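Local coordinates for protein UDP-N-acetylglucosamine 2-epimerase (Methanocaldococcus jannaschii, PDB 4NES) that probably catalyses the reversible epimerization at C-2 that interconverts UDP-N-acetylglucosamine and UDP-N-acetylmannosamine, at residues N169-T175 with E293-L298; N178-E183 with Y271-M276. Residue numbers count along the deposited sequence, not the author numbering.

Interaction 1 of 2, residues N169-T175 with E293-L298; sequences NTIVDAT and EEACIL. With UDP (uridine-5'-diphosphate), chain C.
Ile297 pushes its CD1 against the side chains of Ile171 and Val172, lying 3.8 Å from Ile171 CG2 and 3.8 Å from Val172 CG2. The two helices, 170-175 and 293-298, cross at -60° with their axes 10.2 Å apart at closest approach. In register, Val172 lies level with Ile297 (CA to CA 7.1 Å) and Thr175 with Glu294 (CA to CA 7.2 Å). Ile297 (chi1 m, chi2 t) and Ile171 (chi1 t, chi2 p) point toward the opposite helix. One turn on, Thr175 CG2 rests 3.9 Å from Leu298 CD2, while Thr175 OG1 turns back to give a 2.7 Å hydrogen bond to Ile171 O of its own helix. Asn169 N-caps the first helix: its OD1 accepts from Ile171 N at 2.9 Å. This is the junction of a GT-B fold, where the helix that follows the last strand of the N-terminal parallel sheet packs on a nucleotide-binding helix of the C-terminal Rossmann-like domain. Glu294 (m, t) binds the ribose hydroxyls, as a glutamate commonly does in GT-B enzymes: Glu294 OE1 accepts from UDP O2' at 2.7 Å, and Glu294 OE2 accepts from UDP O3' at 2.7 Å. Ile171 CD1 packs 3.3 Å from Glu294 OE2. Glu293 reaches toward the capping residue, but Asn169 ND2 and Glu293 OE2, 3.3 Å apart, are poorly angled for a direct bond. A water bridges them, 2.9 Å from Asn169 ND2 and 2.8 Å from Glu293 OE2; ND2 also bonds to Glu117, and the Glu293 carboxylate forms salt bridges with Arg311 and Lys15.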
loop_
_atom_site.group_PDB
_atom_site.type_symbol
_atom_site.label_atom_id
_atom_site.label_comp_id
_atom_site.label_asym_id
_atom_site.label_seq_id
_atom_site.Cartn_x
_atom_site.Cartn_y
_atom_site.Cartn_z
ATOM N N ASN A 169 -16.929 8.300 -15.103
ATOM C CA ASN A 169 -16.779 6.879 -14.832
ATOM C C ASN A 169 -17.053 6.072 -16.088
ATOM O O ASN A 169 -18.081 6.271 -16.738
ATOM C CB ASN A 169 -17.698 6.446 -13.680
ATOM C CG ASN A 169 -17.295 5.108 -13.080
ATOM O OD1 ASN A 169 -17.119 4.114 -13.783
ATOM N ND2 ASN A 169 -17.102 5.089 -11.763
ATOM N N THR A 170 -16.134 5.163 -16.431
ATOM C CA THR A 170 -16.319 4.295 -17.605
ATOM C C THR A 170 -17.589 3.433 -17.549
ATOM O O THR A 170 -18.015 2.890 -18.580
ATOM C CB THR A 170 -15.121 3.358 -17.840
ATOM O OG1 THR A 170 -14.957 2.509 -16.700
ATOM C CG2 THR A 170 -13.830 4.141 -18.082
ATOM N N ILE A 171 -18.194 3.282 -16.374
ATOM C CA ILE A 171 -19.436 2.531 -16.298
ATOM C C ILE A 171 -20.539 3.215 -17.109
ATOM O O ILE A 171 -21.439 2.537 -17.625
ATOM C CB ILE A 171 -19.884 2.292 -14.839
ATOM C CG1 ILE A 171 -20.906 1.164 -14.780
ATOM C CG2 ILE A 171 -20.416 3.572 -14.203
ATOM C CD1 ILE A 171 -20.358 -0.158 -15.247
ATOM N N VAL A 172 -20.471 4.539 -17.267
ATOM C CA VAL A 172 -21.422 5.216 -18.146
ATOM C C VAL A 172 -21.239 4.734 -19.582
ATOM O O VAL A 172 -22.215 4.371 -20.237
ATOM C CB VAL A 172 -21.307 6.756 -18.091
ATOM C CG1 VAL A 172 -22.365 7.404 -18.995
ATOM C CG2 VAL A 172 -21.473 7.244 -16.677
ATOM N N ASP A 173 -19.996 4.731 -20.068
ATOM C CA ASP A 173 -19.702 4.198 -21.401
ATOM C C ASP A 173 -20.274 2.793 -21.549
ATOM O O ASP A 173 -20.921 2.474 -22.542
ATOM C CB ASP A 173 -18.194 4.023 -21.653
ATOM C CG ASP A 173 -17.346 5.251 -21.342
ATOM O OD1 ASP A 173 -17.681 6.074 -20.473
ATOM O OD2 ASP A 173 -16.258 5.339 -21.956
ATOM N N ALA A 174 -19.996 1.933 -20.572
ATOM C CA ALA A 174 -20.388 0.530 -20.657
ATOM C C ALA A 174 -21.907 0.371 -20.693
ATOM O O ALA A 174 -22.453 -0.387 -21.510
ATOM C CB ALA A 174 -19.801 -0.259 -19.504
ATOM N N THR A 175 -22.590 1.103 -19.824
ATOM C CA THR A 175 -24.038 1.004 -19.742
ATOM C C THR A 175 -24.630 1.567 -21.035
ATOM O O THR A 175 -25.619 1.039 -21.557
ATOM C CB THR A 175 -24.579 1.728 -18.478
ATOM O OG1 THR A 175 -23.843 1.297 -17.326
ATOM C CG2 THR A 175 -26.038 1.413 -18.261
ATOM N N GLU A 293 -24.082 2.795 -9.210
ATOM C CA GLU A 293 -23.860 3.669 -10.354
ATOM C C GLU A 293 -24.847 3.400 -11.483
ATOM O O GLU A 293 -25.439 4.331 -12.027
ATOM C CB GLU A 293 -22.419 3.523 -10.847
ATOM C CG GLU A 293 -21.420 4.104 -9.853
ATOM C CD GLU A 293 -20.019 3.539 -9.989
ATOM O OE1 GLU A 293 -19.837 2.532 -10.702
ATOM O OE2 GLU A 293 -19.100 4.104 -9.357
ATOM N N GLU A 294 -25.025 2.129 -11.831
ATOM C CA GLU A 294 -25.955 1.765 -12.893
ATOM C C GLU A 294 -27.393 2.142 -12.577
ATOM O O GLU A 294 -28.112 2.609 -13.455
ATOM C CB GLU A 294 -25.824 0.279 -13.225
ATOM C CG GLU A 294 -24.474 0.000 -13.861
ATOM C CD GLU A 294 -24.105 -1.456 -13.906
ATOM O OE1 GLU A 294 -24.711 -2.272 -13.174
ATOM O OE2 GLU A 294 -23.175 -1.786 -14.665
ATOM N N ALA A 295 -27.812 1.947 -11.329
ATOM C CA ALA A 295 -29.159 2.335 -10.917
ATOM C C ALA A 295 -29.346 3.828 -11.173
ATOM O O ALA A 295 -30.366 4.259 -11.716
ATOM C CB ALA A 295 -29.379 2.001 -9.446
ATOM N N CYS A 296 -28.333 4.615 -10.828
ATOM C CA CYS A 296 -28.413 6.052 -11.009
ATOM C C CYS A 296 -28.510 6.407 -12.499
ATOM O O CYS A 296 -29.354 7.213 -12.921
ATOM C CB CYS A 296 -27.198 6.710 -10.360
ATOM S SG CYS A 296 -27.168 8.507 -10.446
ATOM N N ILE A 297 -27.659 5.778 -13.298
ATOM C CA ILE A 297 -27.613 6.027 -14.732
ATOM C C ILE A 297 -28.923 5.648 -15.418
ATOM O O ILE A 297 -29.420 6.381 -16.290
ATOM C CB ILE A 297 -26.435 5.246 -15.345
ATOM C CG1 ILE A 297 -25.104 5.819 -14.835
ATOM C CG2 ILE A 297 -26.505 5.260 -16.879
ATOM C CD1 ILE A 297 -23.919 4.862 -14.974
ATOM N N LEU A 298 -29.496 4.521 -15.006
ATOM C CA LEU A 298 -30.719 3.997 -15.604
ATOM C C LEU A 298 -31.990 4.632 -15.047
ATOM O O LEU A 298 -33.095 4.294 -15.493
ATOM C CB LEU A 298 -30.782 2.485 -15.407
ATOM C CG LEU A 298 -29.684 1.710 -16.119
ATOM C CD1 LEU A 298 -29.686 0.246 -15.688
ATOM C CD2 LEU A 298 -29.851 1.834 -17.632
HETATM N N1 UDP C . -23.444 -7.653 -12.758
HETATM C C2 UDP C . -23.681 -8.550 -13.744
HETATM N N3 UDP C . -24.411 -9.657 -13.483
HETATM C C4 UDP C . -24.921 -9.916 -12.259
HETATM C C5 UDP C . -24.694 -9.012 -11.212
HETATM C C6 UDP C . -23.929 -7.876 -11.502
HETATM O O2 UDP C . -23.238 -8.362 -14.880
HETATM O O4 UDP C . -25.659 -11.075 -12.042
HETATM C "C1'" UDP C . -22.617 -6.452 -12.967
HETATM C "C2'" UDP C . -23.211 -5.165 -12.733
HETATM O "O2'" UDP C . -24.004 -4.777 -13.833
HETATM C "C3'" UDP C . -22.051 -4.301 -12.476
HETATM C "C4'" UDP C . -21.059 -5.202 -11.907
HETATM O "O4'" UDP C . -21.578 -6.506 -11.992
HETATM O "O3'" UDP C . -21.523 -3.697 -13.625
HETATM C "C5'" UDP C . -20.772 -4.946 -10.466
HETATM O "O5'" UDP C . -19.908 -5.913 -9.922
HETATM P PA UDP C . -19.985 -6.371 -8.407
HETATM O O1A UDP C . -19.679 -7.852 -8.353
HETATM O O2A UDP C . -21.354 -6.039 -7.854
HETATM O O3A UDP C . -18.832 -5.643 -7.613
HETATM P PB UDP C . -18.608 -4.181 -7.090
HETATM O O1B UDP C . -19.103 -3.178 -8.121
HETATM O O2B UDP C . -19.308 -4.029 -5.764
HETATM O O3B UDP C . -17.116 -4.133 -6.917
HETATM O O HOH W 1 -17.993 6.657 -9.485
#

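Interaction 2 of 2, residues N178-E183 with Y271-M276; sequences NLKIAE and YLEFLM. With UDP (uridine-5'-diphosphate), chain C.
One wall of the UDP pocket is helix 271-276, and this contact is how helix 178-183 packs behind it. The two helices cross almost at right angles (-89°), their axes 8.8 Å apart at closest approach. Such closeness is possible because Ala182 sits at the crossing, its CA only 4.9 Å from that of Leu272; Ala182 CB lies 3.5 Å from Leu272 O and 3.9 Å from Leu272 CB. Leu179 is level with Leu275 at 6.5 Å between CA atoms. Helix 178-183 is kinked, the N atoms of Lys180 and Ile181 lacking bonds to the preceding turn. Leu272 (m, t) brings CD2 to 3.6 Å from Asn178 O and 4.2 Å from Ile181 CG2, while Leu275 CD1 (m, t) touches Asn178 CB at 3.8 Å. At the far end the selenomethionine Met276, curled in an m, m, m rotamer, sets its SE 3.9 Å from Glu183 CG and its CG 4.0 Å from Ala182 CB. No hydrogen bond crosses this interface; Asn178 ND2 bonds instead to Ala174 O. The Tyr271 ring reaches both partners by its edge, CE2 lying 3.9 Å from Asn178 ND2 and CE1 3.3 Å from UDP O2'; Phe274, which makes no contact with 178-183, presents a ring face to the uracil, its CD1 3.3 Å from UDP C4, as part of the nucleotide site in the C-terminal domain of a GT-B fold.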
loop_
_atom_site.group_PDB
_atom_site.type_symbol
_atom_site.label_atom_id
_atom_site.label_comp_id
_atom_site.label_asym_id
_atom_site.label_seq_id
_atom_site.Cartn_x
_atom_site.Cartn_y
_atom_site.Cartn_z
ATOM N N ASN A 178 -23.884 -0.867 -24.149
ATOM C CA ASN A 178 -24.496 -2.201 -24.050
ATOM C C ASN A 178 -26.014 -2.281 -23.819
ATOM O O ASN A 178 -26.619 -3.318 -24.112
ATOM C CB ASN A 178 -23.760 -3.061 -23.013
ATOM C CG ASN A 178 -22.342 -3.392 -23.433
ATOM O OD1 ASN A 178 -22.119 -4.253 -24.285
ATOM N ND2 ASN A 178 -21.377 -2.701 -22.847
ATOM N N LEU A 179 -26.632 -1.225 -23.293
ATOM C CA LEU A 179 -28.078 -1.282 -23.057
ATOM C C LEU A 179 -28.835 -1.472 -24.365
ATOM O O LEU A 179 -29.720 -2.313 -24.443
ATOM C CB LEU A 179 -28.588 -0.039 -22.314
ATOM C CG LEU A 179 -29.602 -0.218 -21.174
ATOM C CD1 LEU A 179 -30.532 0.986 -21.107
ATOM C CD2 LEU A 179 -30.397 -1.510 -21.283
ATOM N N LYS A 180 -28.492 -0.723 -25.404
ATOM C CA LYS A 180 -29.217 -0.900 -26.660
ATOM C C LYS A 180 -28.933 -2.267 -27.299
ATOM O O LYS A 180 -29.826 -2.852 -27.906
ATOM C CB LYS A 180 -28.993 0.264 -27.639
ATOM C CG LYS A 180 -27.599 0.368 -28.217
ATOM C CD LYS A 180 -27.531 1.450 -29.300
ATOM C CE LYS A 180 -26.946 2.757 -28.766
ATOM N NZ LYS A 180 -26.770 3.789 -29.830
ATOM N N ILE A 181 -27.717 -2.789 -27.122
ATOM C CA ILE A 181 -27.405 -4.154 -27.565
ATOM C C ILE A 181 -28.298 -5.172 -26.856
ATOM O O ILE A 181 -28.894 -6.050 -27.487
ATOM C CB ILE A 181 -25.935 -4.529 -27.303
ATOM C CG1 ILE A 181 -24.990 -3.623 -28.101
ATOM C CG2 ILE A 181 -25.683 -5.988 -27.654
ATOM C CD1 ILE A 181 -23.523 -4.007 -27.992
ATOM N N ALA A 182 -28.382 -5.052 -25.535
ATOM C CA ALA A 182 -29.225 -5.930 -24.737
ATOM C C ALA A 182 -30.684 -5.860 -25.191
ATOM O O ALA A 182 -31.322 -6.895 -25.422
ATOM C CB ALA A 182 -29.098 -5.573 -23.266
ATOM N N GLU A 183 -31.198 -4.641 -25.336
ATOM C CA GLU A 183 -32.584 -4.422 -25.730
ATOM C C GLU A 183 -32.923 -5.037 -27.089
ATOM O O GLU A 183 -34.056 -5.484 -27.301
ATOM C CB GLU A 183 -32.891 -2.921 -25.752
ATOM C CG GLU A 183 -32.920 -2.256 -24.393
ATOM C CD GLU A 183 -32.923 -0.740 -24.490
ATOM O OE1 GLU A 183 -32.636 -0.208 -25.584
ATOM O OE2 GLU A 183 -33.205 -0.080 -23.473
ATOM N N TYR A 271 -23.677 -9.486 -18.385
ATOM C CA TYR A 271 -23.929 -8.050 -18.299
ATOM C C TYR A 271 -25.188 -7.616 -19.053
ATOM O O TYR A 271 -25.964 -6.798 -18.564
ATOM C CB TYR A 271 -22.717 -7.283 -18.813
ATOM C CG TYR A 271 -22.730 -5.813 -18.481
ATOM C CD1 TYR A 271 -22.991 -5.379 -17.197
ATOM C CD2 TYR A 271 -22.457 -4.860 -19.463
ATOM C CE1 TYR A 271 -22.988 -4.033 -16.884
ATOM C CE2 TYR A 271 -22.451 -3.507 -19.156
ATOM C CZ TYR A 271 -22.723 -3.107 -17.859
ATOM O OH TYR A 271 -22.718 -1.767 -17.538
ATOM N N LEU A 272 -25.398 -8.166 -20.242
ATOM C CA LEU A 272 -26.564 -7.783 -21.033
ATOM C C LEU A 272 -27.854 -8.158 -20.313
ATOM O O LEU A 272 -28.807 -7.368 -20.227
ATOM C CB LEU A 272 -26.520 -8.440 -22.414
ATOM C CG LEU A 272 -25.292 -8.106 -23.249
ATOM C CD1 LEU A 272 -25.349 -8.882 -24.562
ATOM C CD2 LEU A 272 -25.205 -6.613 -23.517
ATOM N N GLU A 273 -27.870 -9.375 -19.789
ATOM C CA GLU A 273 -28.997 -9.863 -19.021
ATOM C C GLU A 273 -29.220 -9.008 -17.770
ATOM O O GLU A 273 -30.354 -8.641 -17.447
ATOM C CB GLU A 273 -28.758 -11.330 -18.648
ATOM C CG GLU A 273 -28.848 -12.292 -19.842
ATOM C CD GLU A 273 -27.589 -12.333 -20.686
ATOM O OE1 GLU A 273 -26.528 -11.833 -20.246
ATOM O OE2 GLU A 273 -27.659 -12.874 -21.808
ATOM N N PHE A 274 -28.137 -8.680 -17.070
ATOM C CA PHE A 274 -28.280 -7.923 -15.835
ATOM C C PHE A 274 -28.752 -6.493 -16.085
ATOM O O PHE A 274 -29.558 -5.963 -15.318
ATOM C CB PHE A 274 -26.999 -7.945 -14.998
ATOM C CG PHE A 274 -27.242 -7.589 -13.568
ATOM C CD1 PHE A 274 -27.904 -8.476 -12.737
ATOM C CD2 PHE A 274 -26.859 -6.354 -13.065
ATOM C CE1 PHE A 274 -28.167 -8.149 -11.415
ATOM C CE2 PHE A 274 -27.112 -6.031 -11.737
ATOM C CZ PHE A 274 -27.773 -6.932 -10.923
ATOM N N LEU A 275 -28.263 -5.864 -17.152
ATOM C CA LEU A 275 -28.729 -4.526 -17.506
ATOM C C LEU A 275 -30.233 -4.516 -17.732
ATOM O O LEU A 275 -30.922 -3.587 -17.325
ATOM C CB LEU A 275 -28.037 -4.026 -18.775
ATOM C CG LEU A 275 -26.600 -3.550 -18.607
ATOM C CD1 LEU A 275 -26.028 -3.279 -19.990
ATOM C CD2 LEU A 275 -26.531 -2.292 -17.747
HETATM N N MSE A 276 -30.752 -5.559 -18.369
HETATM C CA MSE A 276 -32.189 -5.668 -18.545
HETATM C C MSE A 276 -32.931 -5.806 -17.218
HETATM O O MSE A 276 -33.976 -5.187 -17.014
HETATM C CB MSE A 276 -32.516 -6.838 -19.475
HETATM C CG MSE A 276 -32.192 -6.573 -20.935
HETATM SE SE MSE A 276 -33.181 -5.054 -21.652
HETATM C CE MSE A 276 -34.987 -5.742 -21.410
HETATM N N1 UDP C . -23.444 -7.653 -12.758
HETATM C C2 UDP C . -23.681 -8.550 -13.744
HETATM N N3 UDP C . -24.411 -9.657 -13.483
HETATM C C4 UDP C . -24.921 -9.916 -12.259
HETATM C C5 UDP C . -24.694 -9.012 -11.212
HETATM C C6 UDP C . -23.929 -7.876 -11.502
HETATM O O2 UDP C . -23.238 -8.362 -14.880
HETATM O O4 UDP C . -25.659 -11.075 -12.042
HETATM C "C1'" UDP C . -22.617 -6.452 -12.967
HETATM C "C2'" UDP C . -23.211 -5.165 -12.733
HETATM O "O2'" UDP C . -24.004 -4.777 -13.833
HETATM C "C3'" UDP C . -22.051 -4.301 -12.476
HETATM C "C4'" UDP C . -21.059 -5.202 -11.907
HETATM O "O4'" UDP C . -21.578 -6.506 -11.992
HETATM O "O3'" UDP C . -21.523 -3.697 -13.625
HETATM C "C5'" UDP C . -20.772 -4.946 -10.466
HETATM O "O5'" UDP C . -19.908 -5.913 -9.922
HETATM P PA UDP C . -19.985 -6.371 -8.407
HETATM O O1A UDP C . -19.679 -7.852 -8.353
HETATM O O2A UDP C . -21.354 -6.039 -7.854
HETATM O O3A UDP C . -18.832 -5.643 -7.613
HETATM P PB UDP C . -18.608 -4.181 -7.090
HETATM O O1B UDP C . -19.103 -3.178 -8.121
HETATM O O2B UDP C . -19.308 -4.029 -5.764
HETATM O O3B UDP C . -17.116 -4.133 -6.917
#

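Helix 170-183 serves both contacts, its start in interaction 1 and its end in interaction 2, whose centres are 12 Å apart; in sequence, both segments of interaction 2 fall between those of interaction 1. Tyr271 joins them: its OH lies 2.9 Å from Glu294 OE2 and 3.3 Å from Thr175 OG1, both probable hydrogen bonds, and 3.7 Å from Ile171 CD1. Leu298 CD2 meets Leu179 CD1 at 3.6 Å, continuing the packing. UDP shows the principle of shared pocket building: one interaction grips its ribose hydroxyls, the other flanks ribose and base. The side chain of His207, the active-site residue inferred by similarity, is about 10 Å from that of Glu294.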